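Endo-beta-mannanase (Rhizomucor miehei, PDB 4QP0) probably hydrolyses internal beta-1,4-mannosidic linkages in mannans, galactomannans and glucomannans, as a secreted glycoside hydrolase family 5 enzyme with a TIM-barrel fold. Local coordinates at residues 116-120 against 129-133; 75-80 against 144-148; 271-276 against 308-313; 256-260 against 294-298; 245-251 against 285-289. All blocks are in the same frame, centred on the assembly; numbering follows the deposited sequence.

Contact 1: 116-120 against 129-133; sequences GMDYY and HDDFY. With SO4 (sulfate ion), chain B.
Met117, on helix 116-124, lies among three rings, those of His129, Phe132 and Tyr133. With CG anti to the carbonyl carbon (chi1 -62°) and the rest of the chain extended, the side chain crosses Phe132 at about a right angle. Met117 CB sits over the Phe132 face, 4.3 Å from the ring centroid, and Met117 CG comes within 3.5 Å of Phe132 CD2. Further out, the sulfur stands obliquely to all three rings, 3.6 Å from SD to His129 NE2, while the methyl CE reaches the edge of the Tyr133 ring near its hydroxyl. Phe132 has a second neighbour in Tyr120: its edge points at the Tyr120 face, CE1 lying 3.5 Å from Tyr120 CG, an edge-to-face pair with planes at 52°.

Beside this apolar group lies one polar link. His129 ND1 donates to Asp118 OD1 over 2.9 Å, on the syn side of the carboxylate but with the two planes nearly perpendicular, and the N-H...O angle is only 141°. Arg177 O pairs with the Tyr133 hydroxyl. Away from these rings, Tyr119 OH bonds O4 of a sulfate, probably from the crystallisation liquor, and also Trp69 N. On the buried imidazole, ND1 gives its proton to Asp118 and NE2 pairs with Asn110 OD1, and these two partners on different sides of the ring fix its rotation.

Contact 2: 75-80 against 144-148; sequences KMVIND and EYISH
The imidazole of His148 is met by Ile78 over one face and by Asp80 at its edge. Ile78 CG2 stands almost exactly above the ring centre, 3.9 Å from the centroid and 13° off the normal, a CH-pi contact. At the edge, His148 NE2 donates to Asp80 OD1 over 2.6 Å; the carboxylate lies nearly coplanar with the ring, 13° between planes, and offers its syn lone pair. The Tyr145 ring takes Ile78 at its edge instead, Ile78 CD1 lying 4.1 Å from Tyr145 CD1. Ile78 can serve both rings because CG2 is anti to the backbone N while CG1, beside it (chi1 -61°), carries CD1 to the Tyr145 edge and against His148 ND1.

This is a strand of the two-stranded antiparallel hairpin 67-70/75-78, in the connection between barrel strand 51-55 and helix 87-98. It lies against helix 136-151, the two segments running nearly parallel with their axes 10.1 Å apart. The Tyr145 hydroxyl is hydrogen-bonded to Leu56 O.

At the other end of the contact, Lys75 and Glu144 approach from opposite directions and form a salt bridge, NZ to OE1 3.5 Å. Both Glu144 oxygens lie at that distance from the ammonium. Asp80 OD1 has a further, weak and long ion pair with Arg152.

Contact 3: 271-276 against 308-313; sequences SVQWIK and VWQGTV
A chi1 of -63° at Ile275 splits its branches between different residues of the facing helix, CG1 going to Trp309 and CG2 to Thr312 and Val313. CD1, at the end of the first branch, meets Trp309 CB at 3.7 Å, the side chains crossing at about a right angle, whereas CG2 touches both the Thr312 methyl and Val313 CG2. Thr312 in turn has OG1 anti to the carbonyl carbon (chi1 -55°), a torsion that folds the hydroxyl back onto its own helix and turns CG2 toward Ile275 and Lys276. The hydroxyl donates to Val308 O over 3.0 Å. Thr312 N donates to that same oxygen from the opposite face of the carbonyl plane, giving it two donors.

These are helices 270-284 and 299-315, consecutive helices of the outer layer of the TIM barrel, linked through strand 289-294. Their segments run almost parallel, crossing at -23° with axes 9.6 Å apart. On the inner side, Ile275 and Trp309 both rest on Leu257 of strand 253-257, and Ile275 and Val313 reach Met291 of strand 289-294.

Val272 packs toward the outer side of the interface: CG2 lies 3.8 Å from Val308 CG1, and CG1 lies 3.7 Å from the Thr312 hydroxyl oxygen. At the start of helix 270-284, Ser271 brings CB to 3.5 Å from Trp309 NE1, approaching the indole obliquely. Lys276 adds its CG methylene against the Thr312 methyl, 3.8 Å from CG2.

Contact 4: 256-260 against 294-298; sequences HLYPE and YGLST
Hydrogen bonds line up along this pair of chain segments, starting where Leu257 and Tyr294 form a parallel beta bridge. Gly295 N donates to Leu257 O at 3.2 Å, the donor nearly on the C=O axis though the N-H is bent to 145°, and Tyr294 CA adds a CH...O contact to the same oxygen. Farther on, Glu260 OE1 is gripped twice by Ser297: Ser297 N, 2.8 Å away, meets the syn lone pair of OE1, while OG, 2.7 Å away, comes from 44° above the carboxylate plane. A water bridges the middle, donating to Glu260 OE1 and to Gly295 O and accepting from Glu260 N. The Tyr258 hydroxyl hydrogen-bonds Glu293 OE1.

Apolar contacts are fewer. Leu257 CB and Tyr294 CB lie 3.8 Å apart on one face of the sheet, and Pro259 CG presses on Leu296 CD2 at 3.6 Å, the side chains at about a right angle. Gly295 lets the Tyr258 ring lie close to the backbone, with CE1 3.9 Å from Gly295 N.

The contact marks the C-terminal ends of neighbouring barrel strands 253-257 and 289-294, the end at which TIM-barrel enzymes carry their active sites. Leu257 faces the helical layer, and the Tyr294 hydroxyl reaches Gln310 on helix 299-315 and Asp321 on strand 320-323.

Contact 5: 245-251 against 285-289; sequences LALSSID and ADKPV
Two loops on the N-terminal side of adjacent TIM-barrel strands meet here. Residues 245-251 lead from helix 241-245 into strand 253-257; residues 285-289 lead from helix 270-284 into strand 289-294. The first loop includes a type I beta turn from Leu247 to Ile250, closed by Ile250 N donating to Leu247 O.

Lys287 spans the gap. Its chain is extended beyond CG, with every torsion from chi2 onward near 180°, and this carries the ammonium into the bend of the opposite loop among backbone carbonyls. NZ donates to Leu245 O over 3.1 Å, standing 42° above that carbonyl plane, and also to Ile250 O. The latter bond, at 2.5 Å, is very short, and its exact length is doubtful. The lysine thus joins the loop before strand 253-257 to the residues just ahead of strand 289-294, and the carbonyl dipoles would probably stabilise its positive charge. Asp251 does not pair with it; that carboxylate turns to Lys207 in a salt bridge.

The aliphatic part of Lys287 runs antiparallel alongside the Leu245 side chain, with Leu245 CD1 3.9 Å from Lys287 CD. Leu245, its CG anti to the backbone N (chi1 -157°), directs its other methyl between two residues of the second loop, CD2 lying 4.0 Å from Ala285 CB and 4.1 Å from Val289 CG2. Beyond the lysine, Pro288 CD rests 3.6 Å from Asp251 O.

How the contacts relate
Contacts 1 and 2 share one side of the barrel, their centres 16 Å apart. Contact 1 falls within the stretch of chain bounded by contact 2, and they touch through packing of Tyr119 on Met76 and Tyr120 on Tyr145; helices 116-124 and 136-151 are consecutive. Later in the chain, contacts 3, 4 and 5 alternate their segments from the loop before strand 253-257 to helix 299-315. Contacts 3 and 4, 12 Å apart between centres, meet directly, Trp274 NE1 probably bonding His256 O. Contact 5 lies at the other strand ends, 25 Å from contact 4 between centres. Adjacent strands are thereby joined at both ends, while the centres of contacts 2 and 3 lie 39 Å apart.

Contact 1: 116-120 against 129-133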
# COMPACT_ATOMS: atom_id res chain seq x y z
N GLY A 116 -3.79 4.63 -12.52
CA GLY A 116 -4.73 4.44 -11.41
C GLY A 116 -6.18 4.34 -11.84
O GLY A 116 -6.48 3.90 -12.95
N MET A 117 -7.09 4.77 -10.97
CA MET A 117 -8.53 4.65 -11.20
C MET A 117 -9.01 5.49 -12.38
O MET A 117 -9.91 5.07 -13.11
CB MET A 117 -9.33 5.10 -9.98
CG MET A 117 -9.11 4.29 -8.72
SD MET A 117 -9.88 5.14 -7.33
CE MET A 117 -9.37 4.06 -5.99
N ASP A 118 -8.42 6.67 -12.54
CA ASP A 118 -8.87 7.63 -13.55
C ASP A 118 -8.74 7.09 -14.98
O ASP A 118 -9.50 7.48 -15.88
CB ASP A 118 -8.13 8.98 -13.39
CG ASP A 118 -8.68 9.84 -12.23
OD1 ASP A 118 -9.68 9.44 -11.57
OD2 ASP A 118 -8.12 10.93 -11.98
N TYR A 119 -7.79 6.17 -15.19
CA TYR A 119 -7.60 5.52 -16.49
C TYR A 119 -8.83 4.68 -16.86
O TYR A 119 -9.29 4.71 -18.01
CB TYR A 119 -6.35 4.64 -16.47
CG TYR A 119 -5.88 4.21 -17.85
CD1 TYR A 119 -4.81 4.86 -18.47
CD2 TYR A 119 -6.50 3.17 -18.53
CE1 TYR A 119 -4.37 4.48 -19.73
CE2 TYR A 119 -6.07 2.78 -19.79
CZ TYR A 119 -5.01 3.43 -20.38
OH TYR A 119 -4.59 3.04 -21.63
N TYR A 120 -9.36 3.95 -15.87
CA TYR A 120 -10.59 3.19 -16.02
C TYR A 120 -11.75 4.12 -16.38
O TYR A 120 -12.50 3.85 -17.32
CB TYR A 120 -10.94 2.48 -14.71
CG TYR A 120 -10.06 1.31 -14.30
CD1 TYR A 120 -10.46 -0.01 -14.55
CD2 TYR A 120 -8.87 1.52 -13.60
CE1 TYR A 120 -9.69 -1.08 -14.15
CE2 TYR A 120 -8.09 0.45 -13.18
CZ TYR A 120 -8.50 -0.85 -13.46
OH TYR A 120 -7.72 -1.90 -13.04
N HIS A 129 -14.70 10.71 -10.83
CA HIS A 129 -13.72 9.84 -10.17
C HIS A 129 -14.36 8.67 -9.49
O HIS A 129 -13.99 7.52 -9.71
CB HIS A 129 -12.91 10.64 -9.17
CG HIS A 129 -11.89 9.83 -8.41
ND1 HIS A 129 -10.63 9.65 -8.85
CD2 HIS A 129 -11.98 9.15 -7.19
CE1 HIS A 129 -9.95 8.90 -7.97
NE2 HIS A 129 -10.78 8.59 -6.96
N ASP A 130 -15.35 8.97 -8.66
CA ASP A 130 -16.05 7.96 -7.88
C ASP A 130 -17.00 7.09 -8.70
O ASP A 130 -17.71 6.25 -8.13
CB ASP A 130 -16.81 8.63 -6.74
CG ASP A 130 -17.94 9.52 -7.24
OD1 ASP A 130 -19.12 9.17 -7.00
OD2 ASP A 130 -17.64 10.55 -7.88
N ASP A 131 -17.02 7.28 -10.02
CA ASP A 131 -17.72 6.34 -10.92
C ASP A 131 -17.13 4.95 -10.75
O ASP A 131 -17.85 3.94 -10.83
CB ASP A 131 -17.58 6.76 -12.40
CG ASP A 131 -18.62 7.78 -12.83
OD1 ASP A 131 -19.70 7.84 -12.21
OD2 ASP A 131 -18.36 8.51 -13.81
N PHE A 132 -15.82 4.91 -10.48
CA PHE A 132 -15.08 3.67 -10.23
C PHE A 132 -15.63 2.86 -9.05
O PHE A 132 -15.48 1.64 -9.00
CB PHE A 132 -13.60 3.98 -10.02
CG PHE A 132 -12.71 2.77 -10.06
CD1 PHE A 132 -12.54 2.05 -11.24
CD2 PHE A 132 -12.04 2.35 -8.93
CE1 PHE A 132 -11.73 0.94 -11.28
CE2 PHE A 132 -11.21 1.24 -8.96
CZ PHE A 132 -11.06 0.53 -10.14
N TYR A 133 -16.28 3.56 -8.11
CA TYR A 133 -16.83 2.94 -6.91
C TYR A 133 -18.23 2.36 -7.09
O TYR A 133 -18.67 1.55 -6.27
CB TYR A 133 -16.82 3.94 -5.74
CG TYR A 133 -15.45 4.51 -5.41
CD1 TYR A 133 -14.29 3.75 -5.57
CD2 TYR A 133 -15.32 5.80 -4.92
CE1 TYR A 133 -13.05 4.27 -5.27
CE2 TYR A 133 -14.07 6.33 -4.61
CZ TYR A 133 -12.94 5.56 -4.79
OH TYR A 133 -11.70 6.07 -4.48
S SO4 B . -2.68 5.64 -23.19
O1 SO4 B . -4.14 5.85 -23.16
O2 SO4 B . -2.13 6.10 -24.49
O3 SO4 B . -2.05 6.42 -22.09
O4 SO4 B . -2.40 4.19 -23.00

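Contact 2: 75-80 against 144-148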
# COMPACT_ATOMS: atom_id res chain seq x y z
N LYS A 75 -11.72 -2.99 -25.41
CA LYS A 75 -11.44 -3.83 -24.24
C LYS A 75 -10.27 -3.31 -23.42
O LYS A 75 -9.35 -2.68 -23.95
CB LYS A 75 -11.19 -5.28 -24.69
CG LYS A 75 -11.20 -6.32 -23.57
CD LYS A 75 -12.59 -6.52 -22.98
CE LYS A 75 -12.52 -7.16 -21.61
NZ LYS A 75 -13.87 -7.27 -20.98
N MET A 76 -10.33 -3.56 -22.11
CA MET A 76 -9.17 -3.35 -21.25
C MET A 76 -8.31 -4.60 -21.35
O MET A 76 -8.70 -5.67 -20.88
CB MET A 76 -9.60 -3.09 -19.80
CG MET A 76 -8.47 -2.62 -18.89
SD MET A 76 -7.72 -1.04 -19.33
CE MET A 76 -8.99 0.10 -18.78
N VAL A 77 -7.15 -4.46 -21.98
CA VAL A 77 -6.25 -5.59 -22.20
C VAL A 77 -5.09 -5.63 -21.20
O VAL A 77 -4.65 -4.58 -20.71
CB VAL A 77 -5.74 -5.67 -23.66
CG1 VAL A 77 -6.92 -5.82 -24.62
CG2 VAL A 77 -4.90 -4.46 -24.03
N ILE A 78 -4.62 -6.84 -20.90
CA ILE A 78 -3.59 -7.07 -19.88
C ILE A 78 -2.29 -7.56 -20.52
O ILE A 78 -2.32 -8.35 -21.46
CB ILE A 78 -4.08 -8.08 -18.82
CG1 ILE A 78 -5.34 -7.55 -18.11
CG2 ILE A 78 -2.97 -8.41 -17.82
CD1 ILE A 78 -6.08 -8.58 -17.27
N ASN A 79 -1.16 -7.10 -19.99
CA ASN A 79 0.16 -7.39 -20.55
C ASN A 79 0.95 -8.47 -19.81
O ASN A 79 1.52 -8.21 -18.75
CB ASN A 79 0.99 -6.11 -20.63
CG ASN A 79 2.31 -6.30 -21.35
OD1 ASN A 79 2.48 -7.25 -22.12
ND2 ASN A 79 3.26 -5.39 -21.11
N ASP A 80 1.00 -9.66 -20.40
CA ASP A 80 1.74 -10.78 -19.82
C ASP A 80 3.20 -10.84 -20.27
O ASP A 80 3.91 -11.79 -19.92
CB ASP A 80 1.05 -12.11 -20.17
CG ASP A 80 -0.33 -12.25 -19.53
OD1 ASP A 80 -0.46 -12.08 -18.29
OD2 ASP A 80 -1.29 -12.56 -20.28
N GLU A 144 -11.75 -8.58 -13.21
CA GLU A 144 -11.02 -9.43 -14.16
C GLU A 144 -9.50 -9.24 -14.07
O GLU A 144 -8.75 -10.19 -14.26
CB GLU A 144 -11.55 -9.27 -15.60
CG GLU A 144 -11.24 -7.94 -16.28
CD GLU A 144 -11.78 -7.84 -17.71
OE1 GLU A 144 -11.69 -6.73 -18.30
OE2 GLU A 144 -12.28 -8.86 -18.24
N TYR A 145 -9.06 -8.02 -13.74
CA TYR A 145 -7.63 -7.75 -13.52
C TYR A 145 -7.14 -8.45 -12.27
O TYR A 145 -6.10 -9.12 -12.29
CB TYR A 145 -7.36 -6.25 -13.44
CG TYR A 145 -5.90 -5.90 -13.19
CD1 TYR A 145 -4.94 -6.06 -14.19
CD2 TYR A 145 -5.48 -5.40 -11.95
CE1 TYR A 145 -3.61 -5.74 -13.97
CE2 TYR A 145 -4.15 -5.08 -11.72
CZ TYR A 145 -3.21 -5.25 -12.73
OH TYR A 145 -1.88 -4.94 -12.52
N ILE A 146 -7.90 -8.31 -11.18
CA ILE A 146 -7.59 -8.95 -9.90
C ILE A 146 -7.48 -10.46 -10.09
O ILE A 146 -6.49 -11.06 -9.69
CB ILE A 146 -8.63 -8.57 -8.81
CG1 ILE A 146 -8.35 -7.16 -8.30
CG2 ILE A 146 -8.63 -9.57 -7.66
CD1 ILE A 146 -9.50 -6.56 -7.52
N SER A 147 -8.49 -11.05 -10.73
CA SER A 147 -8.49 -12.48 -11.06
C SER A 147 -7.23 -12.89 -11.81
O SER A 147 -6.62 -13.89 -11.48
CB SER A 147 -9.71 -12.84 -11.90
OG SER A 147 -9.54 -14.09 -12.54
N HIS A 148 -6.86 -12.10 -12.81
CA HIS A 148 -5.69 -12.39 -13.63
C HIS A 148 -4.42 -12.37 -12.82
O HIS A 148 -3.58 -13.27 -12.94
CB HIS A 148 -5.61 -11.38 -14.77
CG HIS A 148 -4.57 -11.70 -15.80
ND1 HIS A 148 -4.89 -12.12 -17.04
CD2 HIS A 148 -3.18 -11.67 -15.74
CE1 HIS A 148 -3.77 -12.34 -17.74
NE2 HIS A 148 -2.72 -12.07 -16.94

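Contact 3: 271-276 against 308-313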
# COMPACT_ATOMS: atom_id res chain seq x y z
N SER A 271 0.95 14.53 14.86
CA SER A 271 1.44 13.32 14.23
C SER A 271 1.56 12.17 15.21
O SER A 271 1.17 11.05 14.91
CB SER A 271 2.78 13.57 13.53
OG SER A 271 2.61 14.36 12.36
N VAL A 272 2.12 12.45 16.39
CA VAL A 272 2.18 11.46 17.45
C VAL A 272 0.76 11.05 17.82
O VAL A 272 0.46 9.87 17.94
CB VAL A 272 2.90 11.98 18.69
CG1 VAL A 272 2.73 11.02 19.85
CG2 VAL A 272 4.38 12.21 18.41
N GLN A 273 -0.11 12.03 18.02
CA GLN A 273 -1.52 11.75 18.31
C GLN A 273 -2.17 10.89 17.21
O GLN A 273 -3.02 10.05 17.51
CB GLN A 273 -2.32 13.04 18.53
CG GLN A 273 -3.76 12.82 18.95
CD GLN A 273 -3.89 12.51 20.43
OE1 GLN A 273 -3.75 13.40 21.26
NE2 GLN A 273 -4.17 11.25 20.77
N TRP A 274 -1.76 11.09 15.97
CA TRP A 274 -2.29 10.36 14.82
C TRP A 274 -1.97 8.89 14.87
O TRP A 274 -2.83 8.04 14.59
CB TRP A 274 -1.73 10.98 13.54
CG TRP A 274 -2.19 10.40 12.23
CD1 TRP A 274 -1.41 9.75 11.28
CD2 TRP A 274 -3.54 10.43 11.65
NE1 TRP A 274 -2.16 9.39 10.19
CE2 TRP A 274 -3.44 9.76 10.34
CE3 TRP A 274 -4.76 10.93 12.06
CZ2 TRP A 274 -4.55 9.60 9.51
CZ3 TRP A 274 -5.87 10.76 11.21
CH2 TRP A 274 -5.76 10.11 9.97
N ILE A 275 -0.72 8.57 15.24
CA ILE A 275 -0.26 7.19 15.40
C ILE A 275 -1.01 6.53 16.56
O ILE A 275 -1.65 5.49 16.38
CB ILE A 275 1.28 7.10 15.64
CG1 ILE A 275 2.04 7.64 14.43
CG2 ILE A 275 1.71 5.67 15.94
CD1 ILE A 275 3.42 8.18 14.76
N LYS A 276 -0.92 7.14 17.75
CA LYS A 276 -1.62 6.67 18.94
C LYS A 276 -3.08 6.34 18.62
O LYS A 276 -3.59 5.29 19.02
CB LYS A 276 -1.54 7.71 20.06
CG LYS A 276 -0.17 7.85 20.71
CD LYS A 276 -0.05 9.15 21.50
CE LYS A 276 -0.38 9.00 22.97
NZ LYS A 276 -1.81 9.25 23.26
N VAL A 308 10.92 9.97 17.15
CA VAL A 308 9.74 10.25 17.96
C VAL A 308 8.59 9.35 17.52
O VAL A 308 7.98 8.67 18.35
CB VAL A 308 9.33 11.75 17.88
CG1 VAL A 308 8.15 12.04 18.80
CG2 VAL A 308 10.51 12.64 18.24
N TRP A 309 8.31 9.34 16.21
CA TRP A 309 7.20 8.57 15.64
C TRP A 309 7.40 7.09 15.84
O TRP A 309 6.44 6.36 16.10
CB TRP A 309 7.06 8.82 14.14
CG TRP A 309 6.69 10.22 13.72
CD1 TRP A 309 6.36 11.31 14.52
CD2 TRP A 309 6.54 10.70 12.35
NE1 TRP A 309 6.06 12.41 13.76
CE2 TRP A 309 6.15 12.11 12.44
CE3 TRP A 309 6.71 10.13 11.08
CZ2 TRP A 309 5.93 12.89 11.32
CZ3 TRP A 309 6.49 10.93 9.96
CH2 TRP A 309 6.10 12.27 10.08
N GLN A 310 8.64 6.65 15.69
CA GLN A 310 8.97 5.24 15.79
C GLN A 310 8.86 4.75 17.24
O GLN A 310 8.30 3.68 17.50
CB GLN A 310 10.35 4.98 15.16
CG GLN A 310 10.32 5.04 13.63
CD GLN A 310 11.69 5.05 12.97
OE1 GLN A 310 12.73 5.09 13.63
NE2 GLN A 310 11.69 5.03 11.64
N GLY A 311 9.37 5.56 18.18
CA GLY A 311 9.17 5.34 19.61
C GLY A 311 7.71 5.26 20.03
O GLY A 311 7.36 4.51 20.94
N THR A 312 6.86 6.05 19.38
CA THR A 312 5.40 5.95 19.57
C THR A 312 4.87 4.60 19.11
O THR A 312 4.10 3.96 19.83
CB THR A 312 4.64 7.09 18.84
OG1 THR A 312 5.17 8.35 19.27
CG2 THR A 312 3.15 7.04 19.14
N VAL A 313 5.29 4.16 17.92
CA VAL A 313 4.87 2.88 17.34
C VAL A 313 5.27 1.70 18.24
O VAL A 313 4.49 0.74 18.41
CB VAL A 313 5.43 2.69 15.91
CG1 VAL A 313 5.42 1.24 15.50
CG2 VAL A 313 4.64 3.53 14.92

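Contact 4: 256-260 against 294-298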
# COMPACT_ATOMS: atom_id res chain seq x y z
N HIS A 256 -1.48 6.18 6.66
CA HIS A 256 -0.32 6.89 6.17
C HIS A 256 -0.11 8.10 7.02
O HIS A 256 -1.03 8.54 7.71
CB HIS A 256 -0.53 7.30 4.72
CG HIS A 256 -0.74 6.14 3.78
ND1 HIS A 256 -0.51 6.22 2.46
CD2 HIS A 256 -1.15 4.83 4.02
CE1 HIS A 256 -0.77 5.03 1.88
NE2 HIS A 256 -1.17 4.18 2.84
N LEU A 257 1.11 8.64 7.00
CA LEU A 257 1.43 9.85 7.74
C LEU A 257 2.22 10.85 6.88
O LEU A 257 3.36 10.60 6.52
CB LEU A 257 2.18 9.52 9.04
CG LEU A 257 2.63 10.68 9.94
CD1 LEU A 257 1.46 11.59 10.30
CD2 LEU A 257 3.30 10.14 11.20
N TYR A 258 1.56 11.97 6.56
CA TYR A 258 2.17 13.06 5.80
C TYR A 258 1.72 14.42 6.35
O TYR A 258 0.79 15.04 5.81
CB TYR A 258 1.84 12.94 4.30
CG TYR A 258 2.52 11.78 3.62
CD1 TYR A 258 3.87 11.84 3.27
CD2 TYR A 258 1.82 10.60 3.35
CE1 TYR A 258 4.51 10.78 2.66
CE2 TYR A 258 2.45 9.54 2.73
CZ TYR A 258 3.79 9.63 2.39
OH TYR A 258 4.43 8.56 1.77
N PRO A 259 2.38 14.89 7.44
CA PRO A 259 1.96 16.13 8.10
C PRO A 259 2.14 17.39 7.24
O PRO A 259 1.34 18.31 7.36
CB PRO A 259 2.86 16.20 9.34
CG PRO A 259 4.01 15.31 9.06
CD PRO A 259 3.50 14.24 8.14
N GLU A 260 3.16 17.41 6.38
CA GLU A 260 3.42 18.56 5.50
C GLU A 260 2.34 18.70 4.43
O GLU A 260 1.83 19.79 4.20
CB GLU A 260 4.80 18.47 4.87
CG GLU A 260 5.94 18.49 5.88
CD GLU A 260 7.29 18.22 5.23
OE1 GLU A 260 7.56 17.06 4.86
OE2 GLU A 260 8.08 19.18 5.09
N TYR A 294 4.92 6.60 5.75
CA TYR A 294 5.20 7.85 6.44
C TYR A 294 6.42 8.52 5.85
O TYR A 294 7.30 7.84 5.31
CB TYR A 294 5.29 7.69 7.96
CG TYR A 294 6.39 6.83 8.48
CD1 TYR A 294 7.60 7.39 8.91
CD2 TYR A 294 6.23 5.45 8.60
CE1 TYR A 294 8.61 6.59 9.42
CE2 TYR A 294 7.23 4.65 9.10
CZ TYR A 294 8.42 5.22 9.51
OH TYR A 294 9.43 4.42 10.00
N GLY A 295 6.44 9.84 5.91
CA GLY A 295 7.54 10.57 5.32
C GLY A 295 7.65 12.01 5.75
O GLY A 295 6.65 12.64 6.10
N LEU A 296 8.87 12.52 5.72
CA LEU A 296 9.15 13.94 5.87
C LEU A 296 10.11 14.38 4.77
O LEU A 296 11.00 13.61 4.37
CB LEU A 296 9.71 14.24 7.27
CG LEU A 296 8.68 14.07 8.40
CD1 LEU A 296 9.36 14.16 9.76
CD2 LEU A 296 7.54 15.08 8.28
N SER A 297 9.90 15.60 4.27
CA SER A 297 10.58 16.13 3.08
C SER A 297 12.09 16.34 3.20
O SER A 297 12.77 16.45 2.18
CB SER A 297 9.96 17.47 2.66
OG SER A 297 8.57 17.33 2.40
N THR A 298 12.61 16.44 4.41
CA THR A 298 14.04 16.72 4.55
C THR A 298 14.71 15.76 5.51
O THR A 298 14.08 15.24 6.44
CB THR A 298 14.34 18.17 4.98
OG1 THR A 298 13.70 18.46 6.23
CG2 THR A 298 13.87 19.17 3.93
O HOH W 1 5.32 15.09 5.65

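Contact 5: 245-251 against 285-289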
# COMPACT_ATOMS: atom_id res chain seq x y z
N LEU A 245 -12.06 -1.33 8.85
CA LEU A 245 -11.52 -2.30 9.79
C LEU A 245 -12.59 -3.24 10.39
O LEU A 245 -12.28 -4.32 10.87
CB LEU A 245 -10.75 -1.57 10.89
CG LEU A 245 -9.68 -2.35 11.64
CD1 LEU A 245 -8.59 -2.80 10.69
CD2 LEU A 245 -9.09 -1.53 12.78
N ALA A 246 -13.86 -2.83 10.34
CA ALA A 246 -14.95 -3.67 10.85
C ALA A 246 -15.39 -4.76 9.87
O ALA A 246 -16.11 -5.69 10.27
CB ALA A 246 -16.13 -2.80 11.24
N LEU A 247 -14.98 -4.65 8.61
CA LEU A 247 -15.29 -5.66 7.59
C LEU A 247 -14.49 -6.93 7.84
O LEU A 247 -13.26 -6.88 8.02
CB LEU A 247 -15.00 -5.13 6.18
CG LEU A 247 -15.73 -3.90 5.64
CD1 LEU A 247 -15.12 -3.48 4.31
CD2 LEU A 247 -17.21 -4.18 5.49
N SER A 248 -15.18 -8.07 7.83
CA SER A 248 -14.55 -9.37 8.05
C SER A 248 -13.65 -9.75 6.87
O SER A 248 -12.79 -10.62 6.99
CB SER A 248 -15.61 -10.44 8.28
OG SER A 248 -16.60 -10.37 7.26
N SER A 249 -13.87 -9.07 5.75
CA SER A 249 -13.10 -9.29 4.53
C SER A 249 -11.75 -8.56 4.51
O SER A 249 -10.96 -8.74 3.59
CB SER A 249 -13.94 -8.84 3.35
OG SER A 249 -13.45 -9.40 2.15
N ILE A 250 -11.51 -7.71 5.51
CA ILE A 250 -10.27 -6.94 5.65
C ILE A 250 -9.49 -7.47 6.85
O ILE A 250 -9.97 -7.41 7.99
CB ILE A 250 -10.57 -5.43 5.86
CG1 ILE A 250 -11.46 -4.86 4.73
CG2 ILE A 250 -9.29 -4.63 6.03
CD1 ILE A 250 -10.74 -4.53 3.44
N ASP A 251 -8.28 -7.97 6.61
CA ASP A 251 -7.49 -8.62 7.67
C ASP A 251 -6.69 -7.66 8.54
O ASP A 251 -6.53 -7.90 9.74
CB ASP A 251 -6.57 -9.68 7.09
CG ASP A 251 -7.32 -10.74 6.31
OD1 ASP A 251 -8.23 -11.38 6.89
OD2 ASP A 251 -7.00 -10.92 5.12
N ALA A 285 -10.53 -2.59 18.07
CA ALA A 285 -10.93 -3.71 17.24
C ALA A 285 -9.79 -4.69 17.46
O ALA A 285 -8.80 -4.35 18.09
CB ALA A 285 -11.04 -3.30 15.77
N ASP A 286 -9.92 -5.92 17.01
CA ASP A 286 -8.85 -6.87 17.31
C ASP A 286 -8.11 -7.26 16.04
O ASP A 286 -7.97 -8.44 15.73
CB ASP A 286 -9.42 -8.08 18.06
CG ASP A 286 -8.51 -8.55 19.18
OD1 ASP A 286 -7.50 -7.86 19.46
OD2 ASP A 286 -8.82 -9.60 19.79
N LYS A 287 -7.64 -6.25 15.31
CA LYS A 287 -6.96 -6.42 14.02
C LYS A 287 -5.69 -5.59 13.97
O LYS A 287 -5.68 -4.46 14.46
CB LYS A 287 -7.84 -5.97 12.86
CG LYS A 287 -9.05 -6.83 12.63
CD LYS A 287 -9.70 -6.49 11.31
CE LYS A 287 -10.96 -7.33 11.16
NZ LYS A 287 -11.60 -7.12 9.84
N PRO A 288 -4.62 -6.14 13.36
CA PRO A 288 -3.39 -5.38 13.23
C PRO A 288 -3.61 -4.16 12.34
O PRO A 288 -4.45 -4.19 11.42
CB PRO A 288 -2.43 -6.35 12.53
CG PRO A 288 -3.05 -7.69 12.69
CD PRO A 288 -4.52 -7.43 12.65
N VAL A 289 -2.88 -3.10 12.66
CA VAL A 289 -2.86 -1.89 11.86
C VAL A 289 -1.40 -1.61 11.52
O VAL A 289 -0.50 -1.94 12.29
CB VAL A 289 -3.55 -0.71 12.58
CG1 VAL A 289 -3.48 0.56 11.74
CG2 VAL A 289 -5.00 -1.03 12.87